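Local coordinates for putative cytoplasmic protein (Salmonella enterica subsp. enterica serovar Typhimurium, PDB 4J32), which probably hydrolyses peptidoglycan as a papain-like amidase effector (Tae4) of the type VI secretion system, and is held in check by the immunity protein Tai4, at residues D108-N113 / V167-I172. Sequence-based numbering, arbitrary orientation.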
# COMPACT_ATOMS: atom_id res chain seq x y z
N ASP A 108 -8.60 -42.09 -9.14
CA ASP A 108 -9.65 -42.91 -9.70
C ASP A 108 -10.34 -42.29 -10.91
O ASP A 108 -10.88 -43.01 -11.74
CB ASP A 108 -10.66 -43.24 -8.61
CG ASP A 108 -10.03 -44.09 -7.53
OD1 ASP A 108 -9.81 -43.57 -6.43
OD2 ASP A 108 -9.67 -45.25 -7.84
N LEU A 109 -10.34 -40.96 -10.95
CA LEU A 109 -10.89 -40.19 -12.09
C LEU A 109 -9.98 -39.00 -12.32
O LEU A 109 -9.60 -38.29 -11.36
CB LEU A 109 -12.27 -39.62 -11.74
CG LEU A 109 -13.61 -40.05 -12.31
CD1 LEU A 109 -14.71 -39.12 -11.78
CD2 LEU A 109 -13.58 -40.07 -13.86
N ILE A 110 -9.62 -38.78 -13.58
CA ILE A 110 -8.96 -37.55 -14.02
C ILE A 110 -9.77 -37.01 -15.19
O ILE A 110 -10.01 -37.72 -16.17
CB ILE A 110 -7.49 -37.77 -14.46
CG1 ILE A 110 -6.68 -38.47 -13.34
CG2 ILE A 110 -6.84 -36.43 -14.87
CD1 ILE A 110 -5.26 -38.92 -13.81
N VAL A 111 -10.20 -35.74 -15.08
CA VAL A 111 -11.11 -35.15 -16.08
C VAL A 111 -10.56 -33.82 -16.58
O VAL A 111 -10.37 -32.89 -15.80
CB VAL A 111 -12.57 -34.94 -15.49
CG1 VAL A 111 -13.56 -34.49 -16.57
CG2 VAL A 111 -13.08 -36.18 -14.77
N ASN A 112 -10.29 -33.73 -17.89
CA ASN A 112 -9.89 -32.47 -18.52
C ASN A 112 -11.11 -31.57 -18.63
O ASN A 112 -12.22 -32.05 -18.95
CB ASN A 112 -9.35 -32.76 -19.94
CG ASN A 112 -8.54 -31.62 -20.51
OD1 ASN A 112 -7.94 -30.84 -19.76
ND2 ASN A 112 -8.51 -31.51 -21.82
N ASN A 113 -10.92 -30.27 -18.40
CA ASN A 113 -12.02 -29.30 -18.50
C ASN A 113 -13.26 -29.76 -17.75
O ASN A 113 -14.34 -29.88 -18.35
CB ASN A 113 -12.36 -29.01 -19.97
CG ASN A 113 -11.15 -28.61 -20.77
OD1 ASN A 113 -10.39 -27.73 -20.37
ND2 ASN A 113 -10.93 -29.29 -21.89
N VAL A 167 -8.27 -29.07 -14.98
CA VAL A 167 -8.18 -30.51 -14.67
C VAL A 167 -8.79 -30.80 -13.29
O VAL A 167 -8.52 -30.09 -12.32
CB VAL A 167 -6.72 -31.06 -14.67
CG1 VAL A 167 -6.71 -32.61 -14.69
CG2 VAL A 167 -5.90 -30.50 -15.81
N GLY A 168 -9.61 -31.85 -13.21
CA GLY A 168 -10.18 -32.30 -11.94
C GLY A 168 -9.79 -33.74 -11.70
O GLY A 168 -9.86 -34.56 -12.61
N THR A 169 -9.40 -34.04 -10.46
CA THR A 169 -8.88 -35.35 -10.08
C THR A 169 -9.59 -35.80 -8.81
O THR A 169 -9.70 -35.03 -7.85
CB THR A 169 -7.35 -35.25 -9.80
OG1 THR A 169 -6.69 -34.76 -10.97
CG2 THR A 169 -6.73 -36.61 -9.40
N LEU A 170 -10.08 -37.04 -8.81
CA LEU A 170 -10.74 -37.60 -7.65
C LEU A 170 -10.02 -38.87 -7.16
O LEU A 170 -9.71 -39.77 -7.96
CB LEU A 170 -12.22 -37.90 -7.97
CG LEU A 170 -13.08 -38.43 -6.80
CD1 LEU A 170 -13.48 -37.33 -5.82
CD2 LEU A 170 -14.32 -39.16 -7.33
N TRP A 171 -9.73 -38.90 -5.86
CA TRP A 171 -9.34 -40.16 -5.19
C TRP A 171 -10.54 -40.61 -4.38
O TRP A 171 -10.97 -39.92 -3.46
CB TRP A 171 -8.17 -39.93 -4.22
CG TRP A 171 -6.83 -39.77 -4.90
CD1 TRP A 171 -6.00 -40.76 -5.31
CD2 TRP A 171 -6.17 -38.54 -5.22
NE1 TRP A 171 -4.87 -40.23 -5.89
CE2 TRP A 171 -4.94 -38.87 -5.82
CE3 TRP A 171 -6.50 -37.20 -5.04
CZ2 TRP A 171 -4.03 -37.89 -6.27
CZ3 TRP A 171 -5.59 -36.22 -5.49
CH2 TRP A 171 -4.37 -36.58 -6.09
N ILE A 172 -11.10 -41.77 -4.73
CA ILE A 172 -12.28 -42.29 -4.03
C ILE A 172 -11.92 -42.66 -2.59
O ILE A 172 -10.88 -43.31 -2.33
CB ILE A 172 -12.88 -43.50 -4.79
CG1 ILE A 172 -13.50 -43.03 -6.13
CG2 ILE A 172 -13.89 -44.26 -3.94
CD1 ILE A 172 -14.00 -44.17 -7.02
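The indole of Trp171 carries Thr169 CG2 on one face, 4.0 Å above the plane and offset toward the rim; at the edge, NE1 is hydrogen-bonded to Gly105 O. A second flat group, the Asp108 carboxylate, meets the C-terminal end of the same strand, next to Trp171: OD1 takes Ile172 N through its anti lone pair, away from OD2, at 2.8 Å and 162°. With CG anti to the carbonyl carbon (chi1 -65°), the Asp108 side chain crosses that of Ile172 at about a right angle, and Ile172 CD1 packs on Asp108 CB at 3.8 Å.

Asp108 N and Leu109 N both converge on Leu170 O, the first at 2.8 Å nearly along the C=O axis, the second at 3.3 Å in the carbonyl plane. Two residues thus face one, a classic beta bulge. Beyond it the antiparallel ladder is regular: Leu170 N reaches Leu109 O at 2.9 Å, while Val111 and Gly168 exchange both of their backbone bonds. Ile110 CG2 lies 3.8 Å from Val167 CG1, the two side chains side by side and pointing the same way, on the face that also carries Thr169. On the reverse face Leu109 CB meets Leu170 CB at 4.1 Å.

Asp108 OD1 has a second partner, a salt bridge to Arg16 NH1, which probably favours the ionised acid. Strand 109-112 is the outermost on this side of the four-stranded antiparallel sheet within the chain, consistent with the sheet of an NlpC/P60 papain-like fold; strand 164-172 runs between it and strand 124-131, with Trp171 packed against Leu100 and Thr101 of helix 93-103.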